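Local atomic coordinates of alkyl hydroperoxide reductase AhpD (Deinococcus radiodurans R1, PDB entry 6K40), a protein that probably acts as an AhpD-like antioxidant enzyme with peroxiredoxin-type activity that helps the cell resist peroxide stress. Residues R79-V84 against A101-F106; G88-V93 against M176-S181; C92-V97 against V187-Y192. All coordinates share one frame; numbering follows the deposited sequence.

Contact 1 of 3, residues R79-V84 against A101-F106; sequences RELLAV and AALREF
The ring of Phe106 meets Glu80 at its edge. Glu80 CG lies near the ring plane, 3.7 Å from Phe106 CD2. The carboxylate of Glu80 is turned only 22° from the ring plane. Its flat side is taken by the methyl of Ala102, with Ala102 CB 3.4 Å from Glu80 CD and reaching both oxygens. Glu80 CG stands anti to the carbonyl carbon (chi1 -61°), and the chain bends at chi2, which lays a face of the carboxylate on the Ala102 methyl. Its polar end is held next door: OE1 is hydrogen-bonded to His99 ND1. Closer to the backbone, Glu80 CB rests 3.8 Å from Leu103 CA.

The rest is apolar. Leu103 reaches in with both methyls. Its CD2 touches Val84 CG2 at 3.7 Å, the two side chains crossing at about a right angle. Leu103 CD1 lies 4.0 Å from the backbone N of Leu81. Val116 of helix 110-118 closes on Leu81 and Val84.

The two segments run roughly antiparallel, at 148°, with their axes 8.8 Å apart. This is the helical hairpin of the AhpD-like fold. Glu80 and His99, with Cys92 and Cys95, match the EX11CX2CX3H pattern of AhpD proteins. The Glu80-His99 pair is therefore consistent with the proton relay proposed for that family.

Contact 2 of 3, residues G88-V93 against M176-S181; sequences GLNRCV and MTNRVS
Asn90 and Asn178 cross at about a right angle, with their amide planes 77° apart. Asn90 ND2 donates to Asn178 OD1 at 3.0 Å, with an N-H...O angle of 166°. The oxygen lies in the amide plane of Asn90, and the donor meets a lone pair in the carbonyl plane of Asn178. Each amide also has a partner nearby: Asn90 ND2 bonds to Asn175 OD1, and Asn178 ND2 to Ser87 OG. These bonds fix which way both amides are turned.

Cys92 CB packs over one face of the Asn178 amide, 3.5 Å from Asn178 ND2, while Asn90 ND2 comes in at its oxygen, near the plane. With SG anti to the backbone N (chi1 174°), the sulfur is carried past the asparagine to Ser181, where Cys92 SG comes to 3.7 Å from Ser181 CB. On the exposed side, the extended chain of Arg179 brings its guanidinium near Asn90. A water accepts from Arg179 NH2 at 3.0 Å and lies 2.7 Å from Asn90 OD1. Arg179 NH1 is bonded to Asn175 O.

Arg91, with positive phi, is the C-prime residue of a Schellman motif that ends helix 76-90. Its side chain turns to the second subunit and forms a salt bridge with Glu137 there. The turn delivers Cys92 to the start of the next helix, as the first cysteine of a CXXC motif packed against helix 161-184.

Contact 3 of 3, residues C92-V97 against V187-Y192; sequences CVYCAV and VPNPEY
Tyr94 and Pro188 bring the two backbones together, their CA atoms 4.7 Å apart, where the first turn of helix 93-107 meets an extended run that leads into a short, weakly bonded helical turn. The Tyr94 ring lies along this run. Pro188 CB sits over one of its faces. At the ring edge, near its plane, Val187 O is 3.3 Å from Tyr94 CE2. Tyr94 CG is anti to the backbone N (chi1 -169°), which brings the CD2-CE2 side of the ring against the Val187-Pro188 peptide.

Val97, one turn on, packs crosswise on the proline, with Val97 CB 3.9 Å from Pro188 CG. Its CG1 also meets Tyr192 CB at 3.6 Å. A water joins the two phenols, 2.6 Å from Tyr94 OH and 2.8 Å from Tyr192 OH. Tyr94 OH has a further bond from Val46 N, and Asn189 OD1 one from Asn45 N. A glycerol, probably from crystallisation, lies beside Tyr94.

Cys92 is the N-cap of the helix: Cys95 N donates to Cys92 SG at 3.5 Å, at an angle of 169°. The two sulfurs, Cys92 SG and Cys95 SG, are 3.6 Å apart, too far for a disulfide. Cys92-Val93-Tyr94-Cys95 forms a CXXC motif at a helix start, the probable redox site of this AhpD-like protein.

In the fold
All three contacts are mainly buried, though each has one exposed residue. Contacts 1 and 2 share helix 76-90; contacts 1 and 3 share helix 93-107. Contacts 2 and 3 have Cys92 and Val93 in common and also touch the second subunit, which contact 1 does not. Their chemistry differs. Contact 1 is a helix pair, apolar but for one carboxylate. Contact 2 is polar, built on side-chain amides. Contact 3 sets Pro188 and Tyr192 against Tyr94 and Val97 of a helix start, with bridging waters. Contacts 2 and 3 meet at Asn178 and Cys95. The probable redox cysteines lie in contacts 2 and 3; contact 1 holds the glutamate of the same sequence pattern.

Contact 1 of 3, residues R79-V84 against A101-F106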
# COMPACT_ATOMS: atom_id res chain seq x y z
N ARG A 79 4.37 13.13 11.50
CA ARG A 79 3.52 12.17 12.18
C ARG A 79 2.76 11.30 11.19
O ARG A 79 2.64 10.09 11.38
CB ARG A 79 2.53 12.89 13.10
CG ARG A 79 3.13 13.51 14.34
CD ARG A 79 2.49 14.86 14.56
NE ARG A 79 2.18 15.10 15.96
CZ ARG A 79 1.52 16.17 16.39
NH1 ARG A 79 1.11 17.10 15.54
NH2 ARG A 79 1.27 16.31 17.69
N GLU A 80 2.26 11.91 10.11
CA GLU A 80 1.55 11.12 9.10
C GLU A 80 2.50 10.23 8.32
O GLU A 80 2.10 9.14 7.89
CB GLU A 80 0.78 12.04 8.16
CG GLU A 80 -0.29 12.90 8.84
CD GLU A 80 -1.31 12.08 9.64
OE1 GLU A 80 -1.52 10.90 9.31
OE2 GLU A 80 -1.90 12.64 10.59
N LEU A 81 3.75 10.64 8.14
CA LEU A 81 4.74 9.77 7.52
C LEU A 81 4.94 8.51 8.36
O LEU A 81 4.89 7.38 7.84
CB LEU A 81 6.06 10.52 7.35
CG LEU A 81 7.26 9.80 6.74
CD1 LEU A 81 7.04 9.58 5.26
CD2 LEU A 81 8.53 10.60 6.98
N LEU A 82 5.13 8.69 9.66
CA LEU A 82 5.24 7.55 10.57
C LEU A 82 3.99 6.68 10.52
O LEU A 82 4.07 5.45 10.43
CB LEU A 82 5.51 8.04 11.99
CG LEU A 82 6.82 8.79 12.20
CD1 LEU A 82 6.91 9.35 13.62
CD2 LEU A 82 8.01 7.89 11.91
N ALA A 83 2.81 7.32 10.57
CA ALA A 83 1.55 6.59 10.53
C ALA A 83 1.43 5.73 9.28
O ALA A 83 1.03 4.57 9.34
CB ALA A 83 0.39 7.57 10.61
N VAL A 84 1.77 6.31 8.13
CA VAL A 84 1.64 5.61 6.86
C VAL A 84 2.60 4.43 6.80
O VAL A 84 2.22 3.33 6.38
CB VAL A 84 1.86 6.59 5.70
CG1 VAL A 84 2.15 5.85 4.41
CG2 VAL A 84 0.64 7.50 5.53
N ALA A 101 -4.38 9.70 3.14
CA ALA A 101 -5.03 10.96 2.79
C ALA A 101 -4.41 12.11 3.58
O ALA A 101 -4.10 13.17 3.02
CB ALA A 101 -6.53 10.87 3.05
N ALA A 102 -4.21 11.91 4.88
CA ALA A 102 -3.62 12.96 5.71
C ALA A 102 -2.21 13.30 5.26
O ALA A 102 -1.82 14.48 5.24
CB ALA A 102 -3.63 12.53 7.18
N LEU A 103 -1.41 12.29 4.90
CA LEU A 103 -0.04 12.55 4.46
C LEU A 103 -0.03 13.26 3.11
O LEU A 103 0.79 14.16 2.88
CB LEU A 103 0.75 11.25 4.39
CG LEU A 103 2.18 11.36 3.86
CD1 LEU A 103 2.97 12.39 4.64
CD2 LEU A 103 2.87 10.00 3.90
N ARG A 104 -0.92 12.87 2.19
CA ARG A 104 -1.05 13.59 0.93
C ARG A 104 -1.39 15.05 1.17
O ARG A 104 -0.84 15.94 0.50
CB ARG A 104 -2.12 12.94 0.05
CG ARG A 104 -1.72 11.61 -0.56
CD ARG A 104 -2.66 11.24 -1.70
NE ARG A 104 -4.06 11.15 -1.26
CZ ARG A 104 -4.61 10.06 -0.74
NH1 ARG A 104 -3.90 8.96 -0.58
NH2 ARG A 104 -5.89 10.07 -0.38
N GLU A 105 -2.29 15.32 2.12
CA GLU A 105 -2.67 16.70 2.41
C GLU A 105 -1.49 17.48 2.99
O GLU A 105 -1.16 18.57 2.49
CB GLU A 105 -3.86 16.72 3.37
CG GLU A 105 -4.40 18.11 3.66
CD GLU A 105 -5.40 18.11 4.80
OE1 GLU A 105 -5.90 17.03 5.16
OE2 GLU A 105 -5.68 19.21 5.34
N PHE A 106 -0.86 16.96 4.04
CA PHE A 106 0.15 17.73 4.76
C PHE A 106 1.46 17.84 3.98
O PHE A 106 2.19 18.83 4.14
CB PHE A 106 0.41 17.12 6.13
CG PHE A 106 -0.72 17.32 7.10
CD1 PHE A 106 -1.18 18.59 7.40
CD2 PHE A 106 -1.33 16.23 7.72
CE1 PHE A 106 -2.22 18.78 8.29
CE2 PHE A 106 -2.37 16.41 8.61
CZ PHE A 106 -2.82 17.68 8.90

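Contact 2 of 3, residues G88-V93 against M176-S181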
# COMPACT_ATOMS: atom_id res chain seq x y z
N GLY A 88 1.21 0.58 6.67
CA GLY A 88 1.58 -0.30 5.57
C GLY A 88 2.25 -1.57 6.06
O GLY A 88 1.99 -2.66 5.53
N LEU A 89 3.10 -1.46 7.08
CA LEU A 89 3.78 -2.64 7.60
C LEU A 89 2.79 -3.61 8.24
O LEU A 89 2.86 -4.82 8.01
CB LEU A 89 4.85 -2.22 8.60
CG LEU A 89 6.10 -1.61 7.98
CD1 LEU A 89 7.04 -1.14 9.07
CD2 LEU A 89 6.77 -2.62 7.06
N ASN A 90 1.88 -3.10 9.06
CA ASN A 90 0.89 -3.95 9.71
C ASN A 90 -0.28 -4.30 8.79
O ASN A 90 -1.11 -5.13 9.17
CB ASN A 90 0.37 -3.28 10.99
CG ASN A 90 1.42 -3.24 12.08
OD1 ASN A 90 2.14 -4.21 12.30
ND2 ASN A 90 1.51 -2.11 12.77
N ARG A 91 -0.35 -3.68 7.62
CA ARG A 91 -1.40 -3.96 6.63
C ARG A 91 -2.78 -3.67 7.20
O ARG A 91 -3.68 -4.52 7.18
CB ARG A 91 -1.29 -5.40 6.11
CG ARG A 91 -0.02 -5.66 5.34
CD ARG A 91 0.14 -7.12 4.99
NE ARG A 91 -0.85 -7.56 4.01
CZ ARG A 91 -1.13 -8.83 3.77
NH1 ARG A 91 -0.50 -9.79 4.44
NH2 ARG A 91 -2.05 -9.15 2.87
N CYS A 92 -2.96 -2.46 7.71
CA CYS A 92 -4.25 -2.01 8.21
C CYS A 92 -4.87 -1.07 7.18
O CYS A 92 -4.34 0.02 6.94
CB CYS A 92 -4.09 -1.31 9.56
SG CYS A 92 -5.61 -0.56 10.16
N VAL A 93 -5.99 -1.49 6.59
CA VAL A 93 -6.59 -0.73 5.50
C VAL A 93 -7.14 0.60 6.00
O VAL A 93 -6.97 1.64 5.35
CB VAL A 93 -7.67 -1.56 4.79
CG1 VAL A 93 -8.48 -0.69 3.84
CG2 VAL A 93 -7.04 -2.73 4.05
N MET A 176 -0.85 0.23 17.86
CA MET A 176 -2.07 -0.09 18.60
C MET A 176 -3.32 0.06 17.73
O MET A 176 -4.19 -0.83 17.71
CB MET A 176 -2.21 0.80 19.83
CG MET A 176 -3.62 0.78 20.40
SD MET A 176 -4.19 2.31 21.13
CE MET A 176 -3.54 2.15 22.79
N THR A 177 -3.44 1.19 17.02
CA THR A 177 -4.65 1.43 16.23
C THR A 177 -4.77 0.45 15.08
O THR A 177 -5.88 0.03 14.73
CB THR A 177 -4.68 2.87 15.71
OG1 THR A 177 -3.57 3.10 14.83
CG2 THR A 177 -4.63 3.86 16.87
N ASN A 178 -3.64 0.07 14.46
CA ASN A 178 -3.67 -0.97 13.44
C ASN A 178 -4.30 -2.25 13.98
O ASN A 178 -5.16 -2.86 13.33
CB ASN A 178 -2.25 -1.25 12.94
CG ASN A 178 -1.67 -0.11 12.14
OD1 ASN A 178 -0.49 -0.12 11.81
ND2 ASN A 178 -2.50 0.89 11.84
N ARG A 179 -3.88 -2.66 15.17
CA ARG A 179 -4.38 -3.91 15.73
C ARG A 179 -5.86 -3.81 16.06
O ARG A 179 -6.63 -4.73 15.75
CB ARG A 179 -3.56 -4.30 16.95
CG ARG A 179 -2.27 -5.00 16.56
CD ARG A 179 -1.23 -4.99 17.66
NE ARG A 179 -0.08 -5.80 17.27
CZ ARG A 179 1.01 -5.31 16.70
NH1 ARG A 179 1.12 -4.01 16.45
NH2 ARG A 179 2.00 -6.13 16.37
N VAL A 180 -6.29 -2.69 16.64
CA VAL A 180 -7.72 -2.52 16.94
C VAL A 180 -8.54 -2.59 15.66
O VAL A 180 -9.51 -3.36 15.55
CB VAL A 180 -7.97 -1.22 17.71
CG1 VAL A 180 -9.46 -0.95 17.84
CG2 VAL A 180 -7.32 -1.29 19.09
N SER A 181 -8.16 -1.79 14.65
CA SER A 181 -8.94 -1.68 13.43
C SER A 181 -8.96 -2.99 12.64
O SER A 181 -9.99 -3.36 12.07
CB SER A 181 -8.40 -0.55 12.56
OG SER A 181 -8.63 0.72 13.15
O HOH W 1 3.83 -5.09 14.27

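Contact 3 of 3, residues C92-V97 against V187-Y192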
# COMPACT_ATOMS: atom_id res chain seq x y z
N CYS A 92 -2.96 -2.46 7.71
CA CYS A 92 -4.25 -2.01 8.21
C CYS A 92 -4.87 -1.07 7.18
O CYS A 92 -4.34 0.02 6.94
CB CYS A 92 -4.09 -1.31 9.56
SG CYS A 92 -5.61 -0.56 10.16
N VAL A 93 -5.99 -1.49 6.59
CA VAL A 93 -6.59 -0.73 5.50
C VAL A 93 -7.14 0.60 6.00
O VAL A 93 -6.97 1.64 5.35
CB VAL A 93 -7.67 -1.56 4.79
CG1 VAL A 93 -8.48 -0.69 3.84
CG2 VAL A 93 -7.04 -2.73 4.05
N TYR A 94 -7.82 0.59 7.15
CA TYR A 94 -8.39 1.83 7.68
C TYR A 94 -7.31 2.88 7.85
O TYR A 94 -7.42 4.00 7.33
CB TYR A 94 -9.10 1.57 9.02
CG TYR A 94 -9.93 2.76 9.48
CD1 TYR A 94 -9.33 3.89 10.04
CD2 TYR A 94 -11.31 2.75 9.35
CE1 TYR A 94 -10.09 4.97 10.45
CE2 TYR A 94 -12.07 3.83 9.77
CZ TYR A 94 -11.46 4.93 10.31
OH TYR A 94 -12.22 6.00 10.72
N CYS A 95 -6.25 2.54 8.59
CA CYS A 95 -5.22 3.52 8.87
C CYS A 95 -4.43 3.87 7.62
O CYS A 95 -4.12 5.04 7.38
CB CYS A 95 -4.29 3.01 9.98
SG CYS A 95 -5.09 2.74 11.59
N ALA A 96 -4.18 2.88 6.75
CA ALA A 96 -3.50 3.16 5.49
C ALA A 96 -4.26 4.21 4.69
O ALA A 96 -3.70 5.25 4.33
CB ALA A 96 -3.33 1.89 4.66
N VAL A 97 -5.56 4.00 4.47
CA VAL A 97 -6.34 4.92 3.65
C VAL A 97 -6.42 6.30 4.30
O VAL A 97 -6.08 7.32 3.69
CB VAL A 97 -7.73 4.34 3.37
CG1 VAL A 97 -8.61 5.37 2.69
CG2 VAL A 97 -7.62 3.07 2.52
N VAL A 187 -13.75 -0.01 8.71
CA VAL A 187 -13.77 0.32 7.29
C VAL A 187 -13.57 1.82 7.15
O VAL A 187 -14.33 2.59 7.74
CB VAL A 187 -15.08 -0.12 6.61
CG1 VAL A 187 -15.01 0.15 5.11
CG2 VAL A 187 -15.36 -1.59 6.88
N PRO A 188 -12.60 2.28 6.36
CA PRO A 188 -12.41 3.72 6.19
C PRO A 188 -13.51 4.34 5.35
O PRO A 188 -14.05 3.72 4.44
CB PRO A 188 -11.05 3.82 5.49
CG PRO A 188 -10.91 2.53 4.77
CD PRO A 188 -11.64 1.49 5.58
N ASN A 189 -13.83 5.60 5.67
CA ASN A 189 -14.86 6.32 4.93
C ASN A 189 -14.44 6.49 3.48
O ASN A 189 -13.25 6.67 3.19
CB ASN A 189 -15.11 7.69 5.56
CG ASN A 189 -15.56 7.60 7.01
OD1 ASN A 189 -14.77 7.29 7.90
ND2 ASN A 189 -16.84 7.88 7.25
N PRO A 190 -15.38 6.43 2.53
CA PRO A 190 -15.02 6.61 1.12
C PRO A 190 -14.35 7.95 0.83
O PRO A 190 -13.54 8.04 -0.10
CB PRO A 190 -16.36 6.49 0.39
CG PRO A 190 -17.25 5.75 1.35
CD PRO A 190 -16.82 6.19 2.71
N GLU A 191 -14.68 8.99 1.61
CA GLU A 191 -14.12 10.32 1.36
C GLU A 191 -12.59 10.31 1.42
O GLU A 191 -11.94 11.07 0.69
CB GLU A 191 -14.68 11.31 2.38
CG GLU A 191 -16.15 11.65 2.17
CD GLU A 191 -17.09 10.67 2.87
OE1 GLU A 191 -16.63 9.59 3.28
OE2 GLU A 191 -18.29 10.99 2.99
N TYR A 192 -12.01 9.49 2.29
CA TYR A 192 -10.56 9.45 2.43
C TYR A 192 -9.86 9.07 1.13
O TYR A 192 -8.75 9.55 0.86
CB TYR A 192 -10.16 8.48 3.54
CG TYR A 192 -10.52 8.95 4.94
CD1 TYR A 192 -10.02 10.15 5.44
CD2 TYR A 192 -11.34 8.19 5.76
CE1 TYR A 192 -10.34 10.58 6.72
CE2 TYR A 192 -11.67 8.61 7.04
CZ TYR A 192 -11.16 9.80 7.51
OH TYR A 192 -11.48 10.22 8.78
O HOH W 2 -10.69 8.09 10.45
O HOH W 3 -6.12 7.40 0.83